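PDB 3LUL: 4-amino-4-deoxychorismate lyase from Legionella pneumophila, which belongs to the class IV aminotransferase family, a group of enzymes built around pyridoxal phosphate, which is held covalently in this protein. Local coordinates for residues N179-L182 with I187-T190; V233-S238 with R243-L248; P191-G196 with I201-L206. All coordinates share one frame; numbering follows the deposited sequence.

Contact 1 (N179-L182 with I187-T190)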
loop_
_atom_site.group_PDB
_atom_site.type_symbol
_atom_site.label_atom_id
_atom_site.label_comp_id
_atom_site.label_asym_id
_atom_site.label_seq_id
_atom_site.Cartn_x
_atom_site.Cartn_y
_atom_site.Cartn_z
ATOM N N ASN B 179 11.690 -4.411 -13.534
ATOM C CA ASN B 179 12.994 -3.826 -13.333
ATOM C C ASN B 179 13.467 -3.203 -14.649
ATOM O O ASN B 179 13.002 -3.584 -15.732
ATOM C CB ASN B 179 13.996 -4.884 -12.848
ATOM C CG ASN B 179 13.697 -5.363 -11.414
ATOM O OD1 ASN B 179 13.364 -6.513 -11.200
ATOM N ND2 ASN B 179 13.792 -4.450 -10.443
ATOM N N LEU B 180 14.390 -2.264 -14.530
ATOM C CA LEU B 180 14.961 -1.553 -15.680
ATOM C C LEU B 180 16.423 -1.841 -15.887
ATOM O O LEU B 180 17.214 -1.872 -14.947
ATOM C CB LEU B 180 14.806 -0.042 -15.506
ATOM C CG LEU B 180 15.261 0.812 -16.706
ATOM C CD1 LEU B 180 14.350 2.023 -16.921
ATOM C CD2 LEU B 180 16.661 1.300 -16.508
ATOM N N PHE B 181 16.790 -1.989 -17.162
ATOM C CA PHE B 181 18.171 -2.173 -17.619
ATOM C C PHE B 181 18.404 -1.138 -18.715
ATOM O O PHE B 181 17.476 -0.766 -19.441
ATOM C CB PHE B 181 18.371 -3.583 -18.203
ATOM C CG PHE B 181 18.537 -4.671 -17.153
ATOM C CD1 PHE B 181 17.434 -5.237 -16.534
ATOM C CD2 PHE B 181 19.778 -5.176 -16.859
ATOM C CE1 PHE B 181 17.578 -6.239 -15.607
ATOM C CE2 PHE B 181 19.927 -6.186 -15.918
ATOM C CZ PHE B 181 18.818 -6.700 -15.284
ATOM N N LEU B 182 19.638 -0.694 -18.860
ATOM C CA LEU B 182 20.026 0.012 -20.074
ATOM C C LEU B 182 21.315 -0.525 -20.627
ATOM O O LEU B 182 22.068 -1.242 -19.955
ATOM C CB LEU B 182 20.081 1.505 -19.816
ATOM C CG LEU B 182 21.012 1.989 -18.733
ATOM C CD1 LEU B 182 22.345 2.157 -19.406
ATOM C CD2 LEU B 182 20.586 3.318 -18.041
ATOM N N ILE B 187 27.683 -2.250 -22.833
ATOM C CA ILE B 187 27.738 -2.591 -21.415
ATOM C C ILE B 187 26.340 -2.424 -20.839
ATOM O O ILE B 187 25.648 -1.447 -21.155
ATOM C CB ILE B 187 28.730 -1.679 -20.641
ATOM C CG1 ILE B 187 30.155 -1.851 -21.223
ATOM C CG2 ILE B 187 28.664 -1.977 -19.124
ATOM C CD1 ILE B 187 31.093 -0.676 -20.973
ATOM N N LEU B 188 25.950 -3.405 -20.019
ATOM C CA LEU B 188 24.632 -3.440 -19.385
ATOM C C LEU B 188 24.721 -2.733 -18.037
ATOM O O LEU B 188 25.661 -2.958 -17.303
ATOM C CB LEU B 188 24.177 -4.880 -19.168
ATOM C CG LEU B 188 23.648 -5.583 -20.407
ATOM C CD1 LEU B 188 24.038 -7.077 -20.412
ATOM C CD2 LEU B 188 22.135 -5.371 -20.512
ATOM N N TYR B 189 23.720 -1.911 -17.709
ATOM C CA TYR B 189 23.629 -1.231 -16.419
ATOM C C TYR B 189 22.211 -1.455 -15.841
ATOM O O TYR B 189 21.226 -1.551 -16.591
ATOM C CB TYR B 189 23.886 0.263 -16.577
ATOM C CG TYR B 189 25.251 0.621 -17.103
ATOM C CD1 TYR B 189 25.494 0.691 -18.481
ATOM C CD2 TYR B 189 26.302 0.874 -16.240
ATOM C CE1 TYR B 189 26.785 1.009 -18.982
ATOM C CE2 TYR B 189 27.568 1.212 -16.723
ATOM C CZ TYR B 189 27.798 1.271 -18.094
ATOM O OH TYR B 189 29.007 1.616 -18.568
ATOM N N THR B 190 22.120 -1.568 -14.526
ATOM C CA THR B 190 20.838 -1.708 -13.858
ATOM C C THR B 190 20.942 -1.158 -12.428
ATOM O O THR B 190 22.014 -1.183 -11.835
ATOM C CB THR B 190 20.375 -3.176 -13.886
ATOM O OG1 THR B 190 18.988 -3.232 -13.600
ATOM C CG2 THR B 190 21.174 -4.069 -12.902
#
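Thr-190 lies over the face of the Phe-181 ring while its hydroxyl, poised over the ring, bonds to the main chain of the neighbouring strand. Followed outward, the threonine begins with CB, which stands 3.8 Å from the centroid of the Phe-181 ring, 22° off the normal, a CH-pi contact. CG2 comes next, 3.9 Å from CE2 of the same ring. OG1 is 3.6 Å above the plane of the Phe-181 ring, over its centre, but its proton goes to Leu-180 O at 2.6 Å and not to the ring. The first torsion of Thr-190 (chi1 -163°) explains this: OG1 is placed on the far side of CB from the backbone N, facing that carbonyl. A beta-branched residue with a hydroxyl suits the place because it gives the ring carbon-bound hydrogens and the strand a donor at once. Where the hairpin is regular, Leu-182 and Tyr-189 form an antiparallel hydrogen-bonded pair, and Leu-182 N reaches Tyr-189 O at 2.9 Å while Tyr-189 N returns the bond to Leu-182 O. On the face that carries this pair, CD1 of Leu-182 rests 3.6 Å from CD1 of Tyr-189. The tyrosine also has Arg-226 against its ring in a cation-pi contact, and Asn-179 ND2 is held by Leu-198 O. Between these segments the main-chain bonds are the two of Leu-182 with Tyr-189; at Leu-180 O the donor is a side-chain hydroxyl instead, and it satisfies a buried carbonyl that would be costly to leave without a donor.

Contact 2 (V233-S238 with R243-L248)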
loop_
_atom_site.group_PDB
_atom_site.type_symbol
_atom_site.label_atom_id
_atom_site.label_comp_id
_atom_site.label_asym_id
_atom_site.label_seq_id
_atom_site.Cartn_x
_atom_site.Cartn_y
_atom_site.Cartn_z
ATOM N N VAL B 233 17.170 0.694 -23.813
ATOM C CA VAL B 233 16.597 0.575 -22.500
ATOM C C VAL B 233 15.573 -0.517 -22.601
ATOM O O VAL B 233 14.800 -0.592 -23.586
ATOM C CB VAL B 233 15.876 1.854 -22.031
ATOM C CG1 VAL B 233 15.275 1.661 -20.658
ATOM C CG2 VAL B 233 16.857 3.082 -22.027
ATOM N N PHE B 234 15.509 -1.346 -21.571
ATOM C CA PHE B 234 14.496 -2.457 -21.556
ATOM C C PHE B 234 14.104 -2.856 -20.135
ATOM O O PHE B 234 14.770 -2.515 -19.160
ATOM C CB PHE B 234 14.968 -3.676 -22.383
ATOM C CG PHE B 234 16.115 -4.454 -21.777
ATOM C CD1 PHE B 234 15.883 -5.433 -20.816
ATOM C CD2 PHE B 234 17.431 -4.192 -22.155
ATOM C CE1 PHE B 234 16.941 -6.167 -20.286
ATOM C CE2 PHE B 234 18.506 -4.916 -21.619
ATOM C CZ PHE B 234 18.267 -5.891 -20.691
ATOM N N LEU B 235 12.986 -3.552 -20.023
ATOM C CA LEU B 235 12.427 -3.930 -18.716
ATOM C C LEU B 235 12.339 -5.438 -18.572
ATOM O O LEU B 235 12.286 -6.140 -19.567
ATOM C CB LEU B 235 11.031 -3.376 -18.592
ATOM C CG LEU B 235 10.862 -1.885 -18.899
ATOM C CD1 LEU B 235 9.364 -1.509 -18.888
ATOM C CD2 LEU B 235 11.645 -1.044 -17.911
ATOM N N THR B 236 12.277 -5.922 -17.337
ATOM C CA THR B 236 12.231 -7.349 -17.096
ATOM C C THR B 236 11.185 -7.665 -16.027
ATOM O O THR B 236 11.066 -6.957 -15.025
ATOM C CB THR B 236 13.622 -7.922 -16.628
ATOM O OG1 THR B 236 13.992 -7.358 -15.359
ATOM C CG2 THR B 236 14.764 -7.623 -17.642
ATOM N N ASN B 237 10.444 -8.739 -16.257
ATOM C CA ASN B 237 9.631 -9.376 -15.235
ATOM C C ASN B 237 9.282 -10.811 -15.642
ATOM O O ASN B 237 9.594 -11.233 -16.757
ATOM C CB ASN B 237 8.395 -8.548 -14.858
ATOM C CG ASN B 237 7.364 -8.429 -15.971
ATOM O OD1 ASN B 237 7.300 -9.253 -16.879
ATOM N ND2 ASN B 237 6.517 -7.402 -15.878
ATOM N N SER B 238 8.683 -11.560 -14.724
ATOM C CA SER B 238 8.515 -13.010 -14.929
ATOM C C SER B 238 7.502 -13.282 -15.999
ATOM O O SER B 238 7.672 -14.209 -16.756
ATOM C CB SER B 238 8.038 -13.709 -13.641
ATOM O OG SER B 238 9.061 -13.787 -12.708
ATOM N N ARG B 243 11.068 -6.665 -22.141
ATOM C CA ARG B 243 10.191 -5.766 -22.895
ATOM C C ARG B 243 11.039 -4.572 -23.311
ATOM O O ARG B 243 11.706 -3.928 -22.484
ATOM C CB ARG B 243 9.017 -5.334 -22.031
ATOM C CG ARG B 243 7.944 -4.471 -22.723
ATOM C CD ARG B 243 6.798 -5.310 -23.344
ATOM N NE ARG B 243 5.902 -4.480 -24.182
ATOM C CZ ARG B 243 4.721 -3.972 -23.805
ATOM N NH1 ARG B 243 4.243 -4.163 -22.576
ATOM N NH2 ARG B 243 4.013 -3.219 -24.652
ATOM N N ARG B 244 11.027 -4.286 -24.614
ATOM C CA ARG B 244 11.832 -3.200 -25.149
ATOM C C ARG B 244 11.156 -1.886 -24.844
ATOM O O ARG B 244 9.927 -1.814 -24.816
ATOM C CB ARG B 244 12.010 -3.373 -26.666
ATOM C CG ARG B 244 12.755 -4.632 -27.061
ATOM C CD ARG B 244 12.609 -4.911 -28.549
ATOM N NE ARG B 244 13.051 -6.271 -28.893
ATOM C CZ ARG B 244 14.284 -6.640 -29.269
ATOM N NH1 ARG B 244 15.271 -5.761 -29.400
ATOM N NH2 ARG B 244 14.530 -7.921 -29.547
ATOM N N VAL B 245 11.966 -0.857 -24.620
ATOM C CA VAL B 245 11.474 0.497 -24.314
ATOM C C VAL B 245 11.715 1.427 -25.506
ATOM O O VAL B 245 12.835 1.581 -25.976
ATOM C CB VAL B 245 12.123 1.059 -23.034
ATOM C CG1 VAL B 245 11.728 2.554 -22.794
ATOM C CG2 VAL B 245 11.747 0.203 -21.813
ATOM N N LEU B 246 10.630 2.013 -25.999
ATOM C CA LEU B 246 10.657 2.943 -27.122
ATOM C C LEU B 246 11.010 4.345 -26.669
ATOM O O LEU B 246 11.709 5.061 -27.374
ATOM C CB LEU B 246 9.314 2.955 -27.868
ATOM C CG LEU B 246 9.160 3.944 -29.048
ATOM C CD1 LEU B 246 10.228 3.755 -30.118
ATOM C CD2 LEU B 246 7.771 3.817 -29.662
ATOM N N SER B 247 10.541 4.746 -25.497
ATOM C CA SER B 247 10.721 6.118 -25.058
ATOM C C SER B 247 10.555 6.309 -23.568
ATOM O O SER B 247 9.812 5.566 -22.934
ATOM C CB SER B 247 9.751 7.055 -25.786
ATOM O OG SER B 247 8.378 6.740 -25.528
ATOM N N LEU B 248 11.209 7.357 -23.050
ATOM C CA LEU B 248 10.987 7.873 -21.694
ATOM C C LEU B 248 10.694 9.373 -21.832
ATOM O O LEU B 248 11.546 10.109 -22.324
ATOM C CB LEU B 248 12.211 7.674 -20.804
ATOM C CG LEU B 248 12.137 8.320 -19.408
ATOM C CD1 LEU B 248 10.933 7.788 -18.543
ATOM C CD2 LEU B 248 13.461 8.193 -18.692
HETATM O O HOH W 1 15.565 0.792 -26.245
#
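Leu-235 and Arg-243 form an antiparallel hydrogen-bonded pair, joined by Leu-235 N to Arg-243 O at 2.8 Å and by Arg-243 N to Leu-235 O at 2.9 Å, and the next pair, Phe-234 with Arg-244, is non-hydrogen-bonded. Farther along, Val-245 N gives a more bent bond (142°) to Val-233 O. In the return direction Val-233 N and Val-245 O do not bond directly (4.9 Å apart); water 1 bridges them, accepting from Val-233 N at 2.9 Å and placed so that it can donate to Val-245 O.

Val-245 is the apolar centre of the contact. Its CG2 lies 3.7 Å from CG of Leu-235, the two side chains crossing at about a right angle, and its CB is 4.0 Å from CB of Val-233. Valine suits the place because branching at CB lets CG2 meet Leu-235 while CB itself packs against Val-233. Phe-234 takes the opposite course: chi1 of 70° sets CG between the backbone N and the carbonyl carbon, so the ring leads away from Arg-243, while CB stays 3.3 Å from Arg-243 O. The long arginine chains carry their polar ends beyond the pair: Arg-243 NE bonds to His-120 O and Arg-244 NH2 forms a salt bridge with Asp-261.

Around the hairpin, strand 179-184 flanks strand 232-237 and strand 122-131 flanks strand 241-248, while Leu-206 of helix 201-212 packs on the Phe-234 side chain.

Contact 3 (P191-G196 with I201-L206); sequences PRVEDG and ITRARL
Arg-203 meets Pro-191 through a single direct bond, NH2 to Pro-191 O, 3.0 Å long and nearly straight at 164°. The carbonyl oxygen lies at the edge of the guanidinium and in its plane, and the donor lies in the carbonyl plane. Water 2 doubles the link, donating to Pro-191 O at 2.7 Å and accepting from Arg-203 NE at 2.9 Å, so that two donors grip the oxygen. In the modelled conformer, one of two, CG2 of Val-193 comes 4.0 Å from Arg-203 NH1, a contact that stays tentative. Arginine fits because its chain, extended from CG to NE, spans the distance from helix to loop, with the CA atoms of Pro-191 and Arg-203 10.2 Å apart. Its NH2 also forms a salt bridge with Glu-219, and together the bonds to Pro-191 O, water 2 and Glu-219 limit the rotation of the guanidinium.

The helix that carries Arg-203 starts at the cofactor: Ile-201 N and Thr-202 OG1 bind the phosphate of the modified residue LLP at position 141, the phosphate-binding helix start of this class IV aminotransferase fold.

On the loop side, a short 3-10 turn, 193-195, follows Arg-192. Asp-195 N bonds back to Arg-192 O at 3.0 Å, and Asp-195 OD2 accepts from Arg-192 N at 2.9 Å, met from above the carboxylate plane. Aspartate thus serves as acceptor for the start of the turn, and its OD1 has two partners, Ser-221 OG and, in a salt bridge of 3.3 Å, Arg-192 NH2. Gly-196 ends the turn at a positive phi (94°), backbone angles that suit glycine.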
loop_
_atom_site.group_PDB
_atom_site.type_symbol
_atom_site.label_atom_id
_atom_site.label_comp_id
_atom_site.label_asym_id
_atom_site.label_seq_id
_atom_site.Cartn_x
_atom_site.Cartn_y
_atom_site.Cartn_z
ATOM N N PRO B 191 19.855 -0.570 -11.911
ATOM C CA PRO B 191 19.943 -0.049 -10.541
ATOM C C PRO B 191 20.355 -1.106 -9.520
ATOM O O PRO B 191 20.028 -2.301 -9.680
ATOM C CB PRO B 191 18.508 0.445 -10.299
ATOM C CG PRO B 191 18.122 0.986 -11.611
ATOM C CD PRO B 191 18.647 -0.059 -12.585
ATOM N N ARG B 192 21.083 -0.671 -8.488
ATOM C CA ARG B 192 21.490 -1.520 -7.371
ATOM C C ARG B 192 20.296 -1.916 -6.518
ATOM O O ARG B 192 19.314 -1.164 -6.437
ATOM C CB ARG B 192 22.450 -0.748 -6.460
ATOM C CG ARG B 192 23.740 -0.332 -7.070
ATOM C CD ARG B 192 24.603 0.446 -6.045
ATOM N NE ARG B 192 23.842 1.489 -5.356
ATOM C CZ ARG B 192 23.984 1.796 -4.071
ATOM N NH1 ARG B 192 24.867 1.143 -3.326
ATOM N NH2 ARG B 192 23.235 2.749 -3.527
ATOM N N VAL B 193 20.373 -3.076 -5.855
ATOM C CA VAL B 193 19.351 -3.461 -4.884
ATOM C C VAL B 193 19.207 -2.341 -3.833
ATOM O O VAL B 193 18.110 -2.005 -3.459
ATOM C CB VAL B 193 19.661 -4.809 -4.186
ATOM C CG1 VAL B 193 18.515 -5.196 -3.253
ATOM C CG2 VAL B 193 19.860 -5.907 -5.200
ATOM N N GLU B 194 20.319 -1.738 -3.449
ATOM C CA GLU B 194 20.345 -0.669 -2.437
ATOM C C GLU B 194 19.690 0.650 -2.868
ATOM O O GLU B 194 19.461 1.510 -2.020
ATOM C CB GLU B 194 21.785 -0.388 -2.013
ATOM C CG GLU B 194 22.503 -1.566 -1.382
ATOM C CD GLU B 194 23.527 -2.247 -2.293
ATOM O OE1 GLU B 194 23.281 -2.433 -3.506
ATOM O OE2 GLU B 194 24.602 -2.591 -1.775
ATOM N N ASP B 195 19.380 0.817 -4.162
ATOM C CA ASP B 195 18.651 1.988 -4.620
ATOM C C ASP B 195 17.158 1.952 -4.244
ATOM O O ASP B 195 16.442 2.942 -4.471
ATOM C CB ASP B 195 18.786 2.204 -6.141
ATOM C CG ASP B 195 20.198 2.506 -6.586
ATOM O OD1 ASP B 195 20.934 3.176 -5.817
ATOM O OD2 ASP B 195 20.555 2.068 -7.727
ATOM N N GLY B 196 16.686 0.824 -3.690
ATOM C CA GLY B 196 15.334 0.676 -3.202
ATOM C C GLY B 196 14.381 0.075 -4.224
ATOM O O GLY B 196 13.333 0.645 -4.537
ATOM N N ILE B 201 13.228 -11.560 -9.859
ATOM C CA ILE B 201 13.769 -12.871 -10.226
ATOM C C ILE B 201 14.352 -12.818 -11.645
ATOM O O ILE B 201 15.373 -13.431 -11.907
ATOM C CB ILE B 201 12.705 -13.980 -10.103
ATOM C CG1 ILE B 201 12.410 -14.226 -8.599
ATOM C CG2 ILE B 201 13.133 -15.314 -10.771
ATOM C CD1 ILE B 201 11.119 -14.986 -8.348
ATOM N N THR B 202 13.675 -12.126 -12.551
ATOM C CA THR B 202 14.101 -12.099 -13.940
ATOM C C THR B 202 15.401 -11.333 -14.025
ATOM O O THR B 202 16.354 -11.775 -14.671
ATOM C CB THR B 202 12.995 -11.539 -14.875
ATOM O OG1 THR B 202 11.745 -12.181 -14.588
ATOM C CG2 THR B 202 13.322 -11.795 -16.346
ATOM N N ARG B 203 15.440 -10.198 -13.335
ATOM C CA ARG B 203 16.650 -9.382 -13.156
ATOM C C ARG B 203 17.813 -10.229 -12.664
ATOM O O ARG B 203 18.902 -10.186 -13.216
ATOM C CB ARG B 203 16.354 -8.251 -12.151
ATOM C CG ARG B 203 17.558 -7.448 -11.649
ATOM C CD ARG B 203 17.209 -6.522 -10.472
ATOM N NE ARG B 203 18.341 -5.673 -10.075
ATOM C CZ ARG B 203 19.396 -6.068 -9.340
ATOM N NH1 ARG B 203 19.499 -7.305 -8.889
ATOM N NH2 ARG B 203 20.384 -5.223 -9.095
ATOM N N ALA B 204 17.579 -10.993 -11.595
ATOM C CA ALA B 204 18.617 -11.869 -11.024
ATOM C C ALA B 204 19.120 -12.918 -12.023
ATOM O O ALA B 204 20.335 -13.179 -12.114
ATOM C CB ALA B 204 18.067 -12.568 -9.755
ATOM N N ARG B 205 18.187 -13.533 -12.757
ATOM C CA ARG B 205 18.531 -14.548 -13.778
ATOM C C ARG B 205 19.370 -13.938 -14.894
ATOM O O ARG B 205 20.351 -14.531 -15.345
ATOM C CB ARG B 205 17.280 -15.184 -14.389
ATOM C CG ARG B 205 16.493 -16.130 -13.446
ATOM C CD ARG B 205 15.128 -16.412 -14.058
ATOM N NE ARG B 205 15.288 -16.966 -15.404
ATOM C CZ ARG B 205 14.408 -16.860 -16.404
ATOM N NH1 ARG B 205 13.237 -16.252 -16.249
ATOM N NH2 ARG B 205 14.698 -17.414 -17.585
ATOM N N LEU B 206 18.986 -12.744 -15.321
ATOM C CA LEU B 206 19.688 -12.046 -16.395
ATOM C C LEU B 206 21.135 -11.734 -15.984
ATOM O O LEU B 206 22.070 -11.977 -16.737
ATOM C CB LEU B 206 18.919 -10.775 -16.772
ATOM C CG LEU B 206 19.328 -10.019 -18.023
ATOM C CD1 LEU B 206 18.158 -9.215 -18.496
ATOM C CD2 LEU B 206 20.553 -9.143 -17.800
HETATM O O HOH W 2 17.894 -3.033 -11.168
#

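Contacts 1 and 2 are buried hairpins of the same sheet, adjoining through backbone hydrogen bonds from Phe-181 N to Phe-234 O and from Thr-236 N to Asn-179 O. Contact 3 is partly buried and ties a loop to helix 201-212, which packs on both hairpins: Leu-206 touches Phe-181 as well as Phe-234. The chemistry follows position. Apolar packing and main-chain bonds dominate the first two, with a hydroxyl or a water repairing the ladder where it is incomplete, whereas contact 3 relies on a charged guanidinium and a water. Contacts 2 and 3 meet near the cofactor, where Thr-202 OG1 is close to Asn-237 O and Ser-238 OG also binds LLP.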